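PDB 6P7L: Aln2 from Streptomyces sp. CM020, which belongs to the SnoaL-like branch of the NTF2-like superfamily and probably takes part in biosynthesis of the polyketide antibiotic alnumycin. Local coordinates for residues G114-S119 and G150-R155; T41-R46 and D143-V148; A61-G66 and R155-E160. All coordinates share one frame; numbering follows the deposited sequence.

Contact 1. Residues G114-S119 and G150-R155; sequences GTVSTS and GVLRSR
V116 and L152 meet through their branch ends on the buried side of the sheet, while T115 and R155 brush past each other on its more open side. The two strands are not adjacent: strand 133-148 runs between them, which leaves V116 and L152 with their CA atoms 9.0 Å apart and limits the meeting to side chains reaching over the middle strand.

The apolar part is one light touch, V116 CG2 to L152 CD2 at 4.4 Å. With chi2 at -178° CD1 continues the leucine chain, and the side branch CD2 is the methyl turned to V116; the end of L152 comes nearer to V116 than the start of its side chain does.

The polar residues add a loose packing contact. T115 CG2 lies over one face of the R155 guanidinium, 4.1 Å from R155 NH2. T115 OG1 is equally far from R155 NH1, too long for a bond, and its hydroxyl is instead paired with D113 in the turn just before. R155 starts out extended and then bends at chi3 (95°), which swings the planar end across the threonine side chain at about a right angle.

On both flanks strand 133-148 makes the backbone bonds, V116 pairing with L145 and R153 with V146. Helix 34-52 covers the apolar side, with L36 against V116 and with E39 and V40 against L152; V108 of strand 98-110 also packs on V116. On the other side of the sheet, R155 rests on T144.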
ATOM      1  N   GLY A 114     -12.187  -3.483 -23.269  1.00 27.31           N
ATOM      2  CA  GLY A 114     -11.864  -2.390 -22.383  1.00 25.90           C
ATOM      3  C   GLY A 114     -12.361  -2.540 -20.961  1.00 23.58           C
ATOM      4  O   GLY A 114     -12.004  -1.724 -20.100  1.00 21.88           O
ATOM      5  N   THR A 115     -13.165  -3.550 -20.673  1.00 23.77           N
ATOM      6  CA  THR A 115     -13.582  -3.773 -19.298  1.00 22.98           C
ATOM      7  C   THR A 115     -12.384  -4.197 -18.455  1.00 18.52           C
ATOM      8  O   THR A 115     -11.581  -5.054 -18.857  1.00 23.48           O
ATOM      9  CB  THR A 115     -14.668  -4.845 -19.231  1.00 20.56           C
ATOM     10  OG1 THR A 115     -15.794  -4.416 -20.010  1.00 34.92           O
ATOM     11  CG2 THR A 115     -15.077  -5.044 -17.798  1.00 31.62           C
ATOM     12  N   VAL A 116     -12.273  -3.597 -17.280  1.00 16.49           N
ATOM     13  CA  VAL A 116     -11.166  -3.831 -16.362  1.00 15.67           C
ATOM     14  C   VAL A 116     -11.651  -4.571 -15.126  1.00 16.42           C
ATOM     15  O   VAL A 116     -12.638  -4.173 -14.500  1.00 20.31           O
ATOM     16  CB  VAL A 116     -10.491  -2.504 -15.963  1.00 16.69           C
ATOM     17  CG1 VAL A 116      -9.378  -2.797 -15.006  1.00 14.23           C
ATOM     18  CG2 VAL A 116     -10.024  -1.758 -17.198  1.00 22.17           C
ATOM     19  N   SER A 117     -10.978  -5.665 -14.780  1.00 15.56           N
ATOM     20  CA  SER A 117     -11.285  -6.432 -13.575  1.00 15.53           C
ATOM     21  C   SER A 117     -10.122  -6.264 -12.611  1.00 16.41           C
ATOM     22  O   SER A 117      -8.963  -6.433 -13.009  1.00 16.76           O
ATOM     23  CB  SER A 117     -11.486  -7.927 -13.893  1.00 16.36           C
ATOM     24  OG  SER A 117     -12.618  -8.141 -14.704  1.00 36.01           O
ATOM     25  N   THR A 118     -10.423  -5.949 -11.356  1.00 14.32           N
ATOM     26  CA  THR A 118      -9.398  -5.886 -10.328  1.00 13.71           C
ATOM     27  C   THR A 118      -9.789  -6.732  -9.115  1.00 13.86           C
ATOM     28  O   THR A 118     -10.966  -7.026  -8.864  1.00 14.30           O
ATOM     29  CB  THR A 118      -9.113  -4.442  -9.878  1.00 14.55           C
ATOM     30  OG1 THR A 118     -10.223  -3.981  -9.097  1.00 15.57           O
ATOM     31  CG2 THR A 118      -8.856  -3.495 -11.072  1.00 12.98           C
ATOM     32  N   SER A 119      -8.775  -7.139  -8.354  1.00 13.60           N
ATOM     33  CA  SER A 119      -8.960  -7.809  -7.070  1.00 13.70           C
ATOM     34  C   SER A 119      -7.880  -7.253  -6.164  1.00 14.14           C
ATOM     35  O   SER A 119      -6.744  -7.005  -6.602  1.00 16.27           O
ATOM     36  CB  SER A 119      -8.869  -9.341  -7.176  1.00 19.44           C
ATOM     37  OG  SER A 119      -7.517  -9.796  -7.267  1.00 23.40           O
ATOM     38  N   GLY A 150     -14.214   8.235 -22.017  1.00 31.82           N
ATOM     39  CA  GLY A 150     -12.776   8.220 -21.901  1.00 38.28           C
ATOM     40  C   GLY A 150     -12.238   8.043 -20.508  1.00 42.16           C
ATOM     41  O   GLY A 150     -11.014   7.969 -20.348  1.00 56.53           O
ATOM     42  N   VAL A 151     -13.101   7.974 -19.496  1.00 31.46           N
ATOM     43  CA  VAL A 151     -12.628   7.942 -18.119  1.00 42.01           C
ATOM     44  C   VAL A 151     -13.163   6.683 -17.459  1.00 27.97           C
ATOM     45  O   VAL A 151     -14.258   6.210 -17.772  1.00 22.78           O
ATOM     46  CB  VAL A 151     -13.041   9.191 -17.314  1.00 33.78           C
ATOM     47  CG1 VAL A 151     -12.618  10.465 -18.033  1.00 40.37           C
ATOM     48  CG2 VAL A 151     -14.524   9.164 -17.052  1.00 44.32           C
ATOM     49  N   LEU A 152     -12.397   6.155 -16.518  1.00 20.28           N
ATOM     50  CA  LEU A 152     -12.850   4.973 -15.797  1.00 18.84           C
ATOM     51  C   LEU A 152     -13.971   5.298 -14.818  1.00 20.03           C
ATOM     52  O   LEU A 152     -13.992   6.369 -14.188  1.00 19.38           O
ATOM     53  CB  LEU A 152     -11.684   4.337 -15.058  1.00 21.37           C
ATOM     54  CG  LEU A 152     -10.691   3.559 -15.909  1.00 28.17           C
ATOM     55  CD1 LEU A 152      -9.630   2.970 -14.936  1.00 26.04           C
ATOM     56  CD2 LEU A 152     -11.317   2.470 -16.743  1.00 24.46           C
ATOM     57  N   ARG A 153     -14.891   4.343 -14.685  1.00 17.56           N
ATOM     58  CA  ARG A 153     -16.002   4.370 -13.744  1.00 18.54           C
ATOM     59  C   ARG A 153     -16.170   2.977 -13.150  1.00 19.96           C
ATOM     60  O   ARG A 153     -15.862   1.970 -13.796  1.00 16.28           O
ATOM     61  CB  ARG A 153     -17.306   4.785 -14.439  1.00 19.45           C
ATOM     62  CG  ARG A 153     -17.206   6.098 -15.209  1.00 21.14           C
ATOM     63  CD  ARG A 153     -17.421   7.322 -14.296  1.00 22.90           C
ATOM     64  NE  ARG A 153     -18.799   7.372 -13.819  1.00 23.90           N
ATOM     65  CZ  ARG A 153     -19.840   7.783 -14.529  1.00 24.65           C
ATOM     66  NH1 ARG A 153     -19.676   8.214 -15.766  1.00 21.15           N
ATOM     67  NH2 ARG A 153     -21.059   7.759 -13.999  1.00 21.40           N
ATOM     68  N   SER A 154     -16.695   2.918 -11.936  1.00 15.94           N
ATOM     69  CA  SER A 154     -16.997   1.643 -11.293  1.00 14.26           C
ATOM     70  C   SER A 154     -18.311   1.079 -11.829  1.00 19.74           C
ATOM     71  O   SER A 154     -19.319   1.794 -11.894  1.00 19.16           O
ATOM     72  CB  SER A 154     -17.074   1.828  -9.785  1.00 17.58           C
ATOM     73  OG  SER A 154     -15.809   1.729  -9.153  1.00 17.96           O
ATOM     74  N   ARG A 155     -18.289  -0.192 -12.243  1.00 15.62           N
ATOM     75  CA  ARG A 155     -19.492  -0.913 -12.666  1.00 17.60           C
ATOM     76  C   ARG A 155     -19.990  -1.917 -11.641  1.00 17.57           C
ATOM     77  O   ARG A 155     -21.205  -2.066 -11.453  1.00 24.03           O
ATOM     78  CB  ARG A 155     -19.245  -1.629 -13.995  1.00 19.74           C
ATOM     79  CG  ARG A 155     -20.447  -2.430 -14.481  1.00 41.73           C
ATOM     80  CD  ARG A 155     -20.238  -2.951 -15.915  1.00 82.76           C
ATOM     81  NE  ARG A 155     -19.720  -4.319 -15.936  1.00 93.09           N
ATOM     82  CZ  ARG A 155     -19.356  -4.968 -17.036  1.00101.31           C
ATOM     83  NH1 ARG A 155     -19.449  -4.377 -18.216  1.00108.80           N
ATOM     84  NH2 ARG A 155     -18.892  -6.209 -16.953  1.00105.84           N
TER

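Contact 2. Residues T41-R46 and D143-V148; sequences TQFYAR and DTLVRV
This is the helix-on-sheet packing at the heart of the NTF2-like cone: the long helix 34-52 lies across the curved sheet, and its segment 41-46 crosses strand segment 143-148 at 106°, with the axes 11.9 Å apart. F43 and Y44 supply the helix side, D143 and L145 the strand side.

Y44 from the helix and D143 from the strand point at each other. The tyrosine reaches across to the sheet and gives its phenol proton to the carboxylate, with Y44 OH 2.6 Å from D143 OD2. The acceptor uses its anti lone pair, the one turned away from the other carboxylate oxygen, and lies at the edge of the tyrosine ring, near its plane; ring and carboxylate are twisted 35° from each other.

L145 fills the space beside this bond with both its methyls. CD2 packs 3.8 Å from F43 CE2, and CD1 sits 4.0 Å from Y44 OH. F43 leaves the helix with CG anti to its own nitrogen (chi1 174°), which brings its ring toward the strand and sets F43 CD2 over one face of the Y44 ring.

Several groups share the carboxylate. D143 OD1 forms a salt bridge with R157, OD2 is also hydrogen-bonded to the hydroxyl of Y120, and Y44 OH is linked to T118 as well. Two tyrosine hydroxyls on OD2 and the arginine on OD1 hold the carboxylate by both oxygens and fix its rotation. The network of Y44, D143, T118, Y120 and R157 joins the helix to strands 116-127, 133-148 and 151-161.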
ATOM      1  N   THR A  41      -4.710   3.206 -10.589  1.00 11.34           N
ATOM      2  CA  THR A  41      -4.279   3.699  -9.277  1.00 13.60           C
ATOM      3  C   THR A  41      -4.850   5.079  -9.001  1.00  9.98           C
ATOM      4  O   THR A  41      -5.181   5.408  -7.851  1.00 13.68           O
ATOM      5  CB  THR A  41      -2.756   3.772  -9.126  1.00 13.91           C
ATOM      6  OG1 THR A  41      -2.196   4.853  -9.901  1.00 17.74           O
ATOM      7  CG2 THR A  41      -2.078   2.446  -9.489  1.00 15.94           C
ATOM      8  N   GLN A  42      -4.939   5.909 -10.032  1.00 12.46           N
ATOM      9  CA  GLN A  42      -5.419   7.282  -9.851  1.00 12.98           C
ATOM     10  C   GLN A  42      -6.926   7.296  -9.639  1.00 16.17           C
ATOM     11  O   GLN A  42      -7.441   8.099  -8.854  1.00 13.74           O
ATOM     12  CB  GLN A  42      -5.020   8.152 -11.049  1.00 15.62           C
ATOM     13  CG  GLN A  42      -3.505   8.254 -11.215  1.00 20.65           C
ATOM     14  CD  GLN A  42      -2.846   8.749  -9.947  1.00 16.61           C
ATOM     15  OE1 GLN A  42      -2.955   9.926  -9.590  1.00 16.53           O
ATOM     16  NE2 GLN A  42      -2.265   7.812  -9.193  1.00 15.85           N
ATOM     17  N   PHE A  43      -7.656   6.434 -10.354  1.00 14.89           N
ATOM     18  CA  PHE A  43      -9.090   6.308 -10.119  1.00 13.26           C
ATOM     19  C   PHE A  43      -9.382   5.969  -8.660  1.00 15.14           C
ATOM     20  O   PHE A  43     -10.216   6.604  -8.011  1.00 13.48           O
ATOM     21  CB  PHE A  43      -9.670   5.232 -11.030  1.00 12.68           C
ATOM     22  CG  PHE A  43     -11.129   4.941 -10.761  1.00 12.87           C
ATOM     23  CD1 PHE A  43     -12.129   5.748 -11.265  1.00 21.96           C
ATOM     24  CD2 PHE A  43     -11.479   3.832  -9.999  1.00 12.86           C
ATOM     25  CE1 PHE A  43     -13.455   5.450 -11.016  1.00 23.70           C
ATOM     26  CE2 PHE A  43     -12.782   3.552  -9.731  1.00 16.44           C
ATOM     27  CZ  PHE A  43     -13.777   4.365 -10.241  1.00 20.20           C
ATOM     28  N   TYR A  44      -8.695   4.975  -8.128  1.00 11.29           N
ATOM     29  CA  TYR A  44      -8.993   4.517  -6.776  1.00 11.75           C
ATOM     30  C   TYR A  44      -8.542   5.529  -5.717  1.00 11.81           C
ATOM     31  O   TYR A  44      -9.235   5.728  -4.705  1.00 13.03           O
ATOM     32  CB  TYR A  44      -8.312   3.179  -6.542  1.00 10.53           C
ATOM     33  CG  TYR A  44      -8.999   1.979  -7.110  1.00 11.66           C
ATOM     34  CD1 TYR A  44     -10.361   1.778  -6.935  1.00 14.36           C
ATOM     35  CD2 TYR A  44      -8.300   1.049  -7.858  1.00 17.90           C
ATOM     36  CE1 TYR A  44     -10.988   0.665  -7.464  1.00 17.56           C
ATOM     37  CE2 TYR A  44      -8.910  -0.060  -8.343  1.00 12.50           C
ATOM     38  CZ  TYR A  44     -10.239  -0.264  -8.173  1.00 11.50           C
ATOM     39  OH  TYR A  44     -10.877  -1.361  -8.685  1.00 13.05           O
ATOM     40  N   ALA A  45      -7.396   6.184  -5.938  1.00 12.93           N
ATOM     41  CA  ALA A  45      -6.949   7.201  -4.998  1.00 11.84           C
ATOM     42  C   ALA A  45      -8.004   8.295  -4.887  1.00 13.35           C
ATOM     43  O   ALA A  45      -8.400   8.698  -3.779  1.00 11.84           O
ATOM     44  CB  ALA A  45      -5.596   7.782  -5.448  1.00 13.14           C
ATOM     45  N   ARG A  46      -8.487   8.776  -6.039  1.00 13.42           N
ATOM     46  CA  ARG A  46      -9.489   9.841  -6.019  1.00 15.85           C
ATOM     47  C   ARG A  46     -10.811   9.323  -5.470  1.00 13.92           C
ATOM     48  O   ARG A  46     -11.502  10.022  -4.709  1.00 15.26           O
ATOM     49  CB  ARG A  46      -9.641  10.411  -7.425  1.00 15.18           C
ATOM     50  CG  ARG A  46      -8.324  11.163  -7.888  1.00 16.74           C
ATOM     51  CD  ARG A  46      -8.423  11.961  -9.133  1.00 35.33           C
ATOM     52  NE  ARG A  46      -7.431  13.048  -9.093  1.00 55.93           N
ATOM     53  CZ  ARG A  46      -6.168  12.929  -9.494  1.00 56.95           C
ATOM     54  NH1 ARG A  46      -5.728  11.780  -9.988  1.00 58.34           N
ATOM     55  NH2 ARG A  46      -5.341  13.962  -9.421  1.00 38.63           N
ATOM     56  N   ASP A 143     -13.584  -5.759  -8.202  1.00 13.71           N
ATOM     57  CA  ASP A 143     -14.271  -4.704  -8.925  1.00 12.16           C
ATOM     58  C   ASP A 143     -14.285  -4.981 -10.424  1.00 12.18           C
ATOM     59  O   ASP A 143     -13.390  -5.641 -10.962  1.00 14.40           O
ATOM     60  CB  ASP A 143     -13.568  -3.331  -8.763  1.00 13.64           C
ATOM     61  CG  ASP A 143     -13.783  -2.685  -7.417  1.00 14.15           C
ATOM     62  OD1 ASP A 143     -14.749  -3.044  -6.704  1.00 14.98           O
ATOM     63  OD2 ASP A 143     -12.913  -1.818  -7.087  1.00 15.96           O
ATOM     64  N   THR A 144     -15.255  -4.408 -11.123  1.00 12.99           N
ATOM     65  CA  THR A 144     -15.116  -4.210 -12.558  1.00 15.14           C
ATOM     66  C   THR A 144     -15.247  -2.716 -12.819  1.00 19.08           C
ATOM     67  O   THR A 144     -16.077  -2.030 -12.187  1.00 17.23           O
ATOM     68  CB  THR A 144     -16.146  -4.979 -13.406  1.00 22.54           C
ATOM     69  OG1 THR A 144     -17.435  -4.382 -13.253  1.00 24.42           O
ATOM     70  CG2 THR A 144     -16.172  -6.437 -13.016  1.00 21.42           C
ATOM     71  N   LEU A 145     -14.393  -2.223 -13.712  1.00 14.86           N
ATOM     72  CA  LEU A 145     -14.399  -0.837 -14.149  1.00 18.77           C
ATOM     73  C   LEU A 145     -14.667  -0.784 -15.645  1.00 19.78           C
ATOM     74  O   LEU A 145     -14.293  -1.690 -16.408  1.00 19.94           O
ATOM     75  CB  LEU A 145     -13.063  -0.128 -13.843  1.00 15.59           C
ATOM     76  CG  LEU A 145     -12.473  -0.396 -12.468  1.00 16.12           C
ATOM     77  CD1 LEU A 145     -11.037   0.122 -12.373  1.00 17.68           C
ATOM     78  CD2 LEU A 145     -13.356   0.194 -11.411  1.00 19.48           C
ATOM     79  N   VAL A 146     -15.309   0.301 -16.065  1.00 18.60           N
ATOM     80  CA  VAL A 146     -15.612   0.513 -17.470  1.00 16.32           C
ATOM     81  C   VAL A 146     -15.257   1.948 -17.819  1.00 21.27           C
ATOM     82  O   VAL A 146     -15.216   2.826 -16.960  1.00 20.04           O
ATOM     83  CB  VAL A 146     -17.081   0.216 -17.802  1.00 23.80           C
ATOM     84  CG1 VAL A 146     -17.393  -1.250 -17.576  1.00 31.15           C
ATOM     85  CG2 VAL A 146     -18.030   1.134 -16.999  1.00 23.16           C
ATOM     86  N   ARG A 147     -15.014   2.183 -19.099  1.00 22.70           N
ATOM     87  CA  ARG A 147     -14.640   3.502 -19.594  1.00 30.77           C
ATOM     88  C   ARG A 147     -15.874   4.214 -20.143  1.00 30.20           C
ATOM     89  O   ARG A 147     -16.592   3.658 -20.976  1.00 28.58           O
ATOM     90  CB  ARG A 147     -13.570   3.368 -20.676  1.00 31.88           C
ATOM     91  CG  ARG A 147     -12.849   4.642 -21.022  1.00 45.60           C
ATOM     92  CD  ARG A 147     -11.681   4.318 -21.945  1.00 41.79           C
ATOM     93  NE  ARG A 147     -10.734   3.401 -21.297  1.00 33.49           N
ATOM     94  CZ  ARG A 147      -9.882   3.774 -20.352  1.00 33.63           C
ATOM     95  NH1 ARG A 147      -9.883   5.045 -19.974  1.00 27.28           N
ATOM     96  NH2 ARG A 147      -9.041   2.888 -19.785  1.00 27.14           N
ATOM     97  N   VAL A 148     -16.125   5.438 -19.664  1.00 22.65           N
ATOM     98  CA  VAL A 148     -17.272   6.231 -20.104  1.00 23.57           C
ATOM     99  C   VAL A 148     -16.758   7.606 -20.470  1.00 21.88           C
ATOM    100  O   VAL A 148     -16.189   8.304 -19.618  1.00 25.41           O
ATOM    101  CB  VAL A 148     -18.363   6.332 -19.015  1.00 25.69           C
ATOM    102  CG1 VAL A 148     -19.523   7.197 -19.484  1.00 34.36           C
ATOM    103  CG2 VAL A 148     -18.832   4.941 -18.655  1.00 30.53           C
TER

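Contact 3. Residues A61-G66 and R155-E160; sequences ATFVAG and RSRVIE
One end of this contact lines a pocket in which a glycerol molecule is bound; the other is an exposed corner where strand 63-64 passes the bulged strand 151-161. F63 and R157 meet at the pocket end. CZ, the tip atom of the aromatic ring, lies over one face of the guanidinium, offset toward its rim, with F63 CZ 4.0 Å from R157 NH1. Seen from the ring, the arginine nitrogen is at the edge and near the ring plane, and the two planes stand 77° apart. This is therefore edge-on packing of a ring against a guanidinium face, not a cation-pi stack.

R157 runs out from the strand with CG anti to its nitrogen (chi1 174°) and then turns at chi3, and polar partners fix the turned end: NE bridges to D143, NH2 bonds to Q47 of helix 34-52, and NH1 bonds to the glycerol. The glycerol probably comes from the crystallisation liquor, but its position is consistent with the pocket that NTF2-like proteins hold between helix and curved sheet. F59 meets F63 edge to face.

At the other end of the contact, V64 points toward the strand and rests CG2 on the backbone of R155, 4.0 Å from R155 CA; from V64 CG2 to R155 CB is 4.3 Å. A classic beta bulge lies here, R155 and S156 both facing T144 of strand 133-148. The side chain of R155 sets off away from segment 61-66 and packs on V146. T62 and V64 make backbone bonds to S154, the residue just before R155, and past V64 the chain turns a corner at A65 and G66 before entering strand 67-70.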
ATOM      1  N   ALA A  61     -20.779   9.273  -7.681  1.00 16.65           N
ATOM      2  CA  ALA A  61     -20.744   9.700  -9.080  1.00 15.43           C
ATOM      3  C   ALA A  61     -19.687   8.961  -9.882  1.00 16.52           C
ATOM      4  O   ALA A  61     -19.713   9.002 -11.126  1.00 19.07           O
ATOM      5  CB  ALA A  61     -20.492  11.213  -9.148  1.00 17.72           C
ATOM      6  N   THR A  62     -18.756   8.291  -9.205  1.00 12.76           N
ATOM      7  CA  THR A  62     -17.790   7.490  -9.934  1.00 11.02           C
ATOM      8  C   THR A  62     -18.388   6.178 -10.425  1.00 14.20           C
ATOM      9  O   THR A  62     -17.745   5.486 -11.232  1.00 16.44           O
ATOM     10  CB  THR A  62     -16.542   7.156  -9.096  1.00 15.11           C
ATOM     11  OG1 THR A  62     -16.866   6.248  -8.027  1.00 14.82           O
ATOM     12  CG2 THR A  62     -15.849   8.411  -8.567  1.00 17.79           C
ATOM     13  N   PHE A  63     -19.611   5.840  -9.984  1.00 15.79           N
ATOM     14  CA  PHE A  63     -20.282   4.619 -10.415  1.00 14.08           C
ATOM     15  C   PHE A  63     -21.200   4.908 -11.601  1.00 17.14           C
ATOM     16  O   PHE A  63     -21.769   5.993 -11.722  1.00 17.65           O
ATOM     17  CB  PHE A  63     -21.113   4.005  -9.264  1.00 13.28           C
ATOM     18  CG  PHE A  63     -20.282   3.347  -8.211  1.00 13.26           C
ATOM     19  CD1 PHE A  63     -19.623   4.110  -7.254  1.00 16.64           C
ATOM     20  CD2 PHE A  63     -20.158   1.972  -8.164  1.00 14.77           C
ATOM     21  CE1 PHE A  63     -18.829   3.512  -6.312  1.00 16.97           C
ATOM     22  CE2 PHE A  63     -19.355   1.372  -7.199  1.00 16.01           C
ATOM     23  CZ  PHE A  63     -18.691   2.155  -6.303  1.00 14.43           C
ATOM     24  N   VAL A  64     -21.320   3.929 -12.505  1.00 15.14           N
ATOM     25  CA  VAL A  64     -22.222   4.069 -13.646  1.00 15.89           C
ATOM     26  C   VAL A  64     -23.661   3.753 -13.256  1.00 18.68           C
ATOM     27  O   VAL A  64     -23.947   3.142 -12.229  1.00 18.41           O
ATOM     28  CB  VAL A  64     -21.773   3.195 -14.830  1.00 20.05           C
ATOM     29  CG1 VAL A  64     -20.368   3.561 -15.235  1.00 28.15           C
ATOM     30  CG2 VAL A  64     -21.926   1.717 -14.499  1.00 17.00           C
ATOM     31  N   ALA A  65     -24.586   4.169 -14.119  1.00 19.26           N
ATOM     32  CA  ALA A  65     -25.984   3.812 -13.929  1.00 22.42           C
ATOM     33  C   ALA A  65     -26.118   2.292 -13.843  1.00 25.81           C
ATOM     34  O   ALA A  65     -25.463   1.552 -14.580  1.00 23.43           O
ATOM     35  CB  ALA A  65     -26.842   4.341 -15.070  1.00 28.06           C
ATOM     36  N   GLY A  66     -26.952   1.823 -12.928  1.00 24.76           N
ATOM     37  CA  GLY A  66     -27.113   0.387 -12.749  1.00 23.40           C
ATOM     38  C   GLY A  66     -25.933  -0.357 -12.152  1.00 27.92           C
ATOM     39  O   GLY A  66     -25.975  -1.592 -12.104  1.00 21.31           O
ATOM     40  N   ARG A 155     -18.289  -0.192 -12.243  1.00 15.62           N
ATOM     41  CA  ARG A 155     -19.492  -0.913 -12.666  1.00 17.60           C
ATOM     42  C   ARG A 155     -19.990  -1.917 -11.641  1.00 17.57           C
ATOM     43  O   ARG A 155     -21.205  -2.066 -11.453  1.00 24.03           O
ATOM     44  CB  ARG A 155     -19.245  -1.629 -13.995  1.00 19.74           C
ATOM     45  CG  ARG A 155     -20.447  -2.430 -14.481  1.00 41.73           C
ATOM     46  CD  ARG A 155     -20.238  -2.951 -15.915  1.00 82.76           C
ATOM     47  NE  ARG A 155     -19.720  -4.319 -15.936  1.00 93.09           N
ATOM     48  CZ  ARG A 155     -19.356  -4.968 -17.036  1.00101.31           C
ATOM     49  NH1 ARG A 155     -19.449  -4.377 -18.216  1.00108.80           N
ATOM     50  NH2 ARG A 155     -18.892  -6.209 -16.953  1.00105.84           N
ATOM     51  N   SER A 156     -19.074  -2.594 -10.956  1.00 16.22           N
ATOM     52  CA  SER A 156     -19.390  -3.649 -10.009  1.00 17.48           C
ATOM     53  C   SER A 156     -18.381  -3.552  -8.886  1.00 19.00           C
ATOM     54  O   SER A 156     -17.218  -3.246  -9.140  1.00 18.50           O
ATOM     55  CB  SER A 156     -19.269  -5.067 -10.694  1.00 23.41           C
ATOM     56  OG  SER A 156     -19.223  -6.128  -9.752  1.00 81.55           O
ATOM     57  N   ARG A 157     -18.816  -3.763  -7.647  1.00 13.56           N
ATOM     58  CA  ARG A 157     -17.899  -3.905  -6.524  1.00 14.67           C
ATOM     59  C   ARG A 157     -18.462  -5.028  -5.652  1.00 14.77           C
ATOM     60  O   ARG A 157     -19.645  -4.985  -5.289  1.00 16.39           O
ATOM     61  CB  ARG A 157     -17.768  -2.609  -5.725  1.00 16.71           C
ATOM     62  CG  ARG A 157     -16.945  -2.757  -4.457  1.00 13.84           C
ATOM     63  CD  ARG A 157     -16.333  -1.464  -3.947  1.00 13.67           C
ATOM     64  NE  ARG A 157     -15.376  -0.983  -4.914  1.00 14.84           N
ATOM     65  CZ  ARG A 157     -14.958   0.276  -5.042  1.00 17.27           C
ATOM     66  NH1 ARG A 157     -15.378   1.223  -4.202  1.00 15.39           N
ATOM     67  NH2 ARG A 157     -14.111   0.570  -6.029  1.00 17.77           N
ATOM     68  N   VAL A 158     -17.635  -6.018  -5.320  1.00 12.49           N
ATOM     69  CA  VAL A 158     -18.046  -7.122  -4.438  1.00 12.71           C
ATOM     70  C   VAL A 158     -17.035  -7.214  -3.302  1.00 17.52           C
ATOM     71  O   VAL A 158     -15.842  -7.406  -3.550  1.00 16.31           O
ATOM     72  CB  VAL A 158     -18.117  -8.458  -5.197  1.00 19.76           C
ATOM     73  CG1 VAL A 158     -18.486  -9.618  -4.249  1.00 27.90           C
ATOM     74  CG2 VAL A 158     -19.110  -8.379  -6.365  1.00 24.12           C
ATOM     75  N   ILE A 159     -17.498  -7.080  -2.069  1.00 15.62           N
ATOM     76  CA  ILE A 159     -16.640  -7.077  -0.886  1.00 19.75           C
ATOM     77  C   ILE A 159     -16.855  -8.382  -0.128  1.00 15.45           C
ATOM     78  O   ILE A 159     -17.994  -8.716   0.215  1.00 18.40           O
ATOM     79  CB  ILE A 159     -16.960  -5.874   0.016  1.00 21.90           C
ATOM     80  CG1 ILE A 159     -16.628  -4.574  -0.733  1.00 24.00           C
ATOM     81  CG2 ILE A 159     -16.206  -5.963   1.317  1.00 22.01           C
ATOM     82  CD1 ILE A 159     -17.230  -3.354  -0.116  1.00 49.39           C
ATOM     83  N   GLU A 160     -15.778  -9.130   0.120  1.00 15.32           N
ATOM     84  CA  GLU A 160     -15.824 -10.315   0.977  1.00 19.25           C
ATOM     85  C   GLU A 160     -15.060  -9.959   2.245  1.00 14.98           C
ATOM     86  O   GLU A 160     -13.864  -9.643   2.176  1.00 15.73           O
ATOM     87  CB  GLU A 160     -15.210 -11.539   0.284  1.00 22.09           C
ATOM     88  CG  GLU A 160     -16.073 -12.048  -0.872  1.00 74.41           C
ATOM     89  CD  GLU A 160     -15.538 -13.313  -1.498  1.00116.62           C
ATOM     90  OE1 GLU A 160     -14.685 -13.975  -0.871  1.00140.03           O
ATOM     91  OE2 GLU A 160     -15.977 -13.651  -2.615  1.00126.32           O
TER

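Overall arrangement
Contact 2 is the most buried of the three, whereas contacts 1 and 3 each run from buried residues out to the exposed R155, which they share. All three reach the same sheet: strand 151-161 serves contacts 1 and 3, and strand 133-148, used by contact 2, lies between the two strands of contact 1. The chemistry follows the place. Contact 1 is sparse packing across an intervening strand, contact 2 adds a buried hydrogen bond to apolar packing, and contact 3 sets a ring against a charged group at its buried end and a valine against the backbone at its exposed end. Side-chain bonds from D143 and Y44 couple contact 2 to the other two, and R153 bonding to F63 O joins contacts 1 and 3.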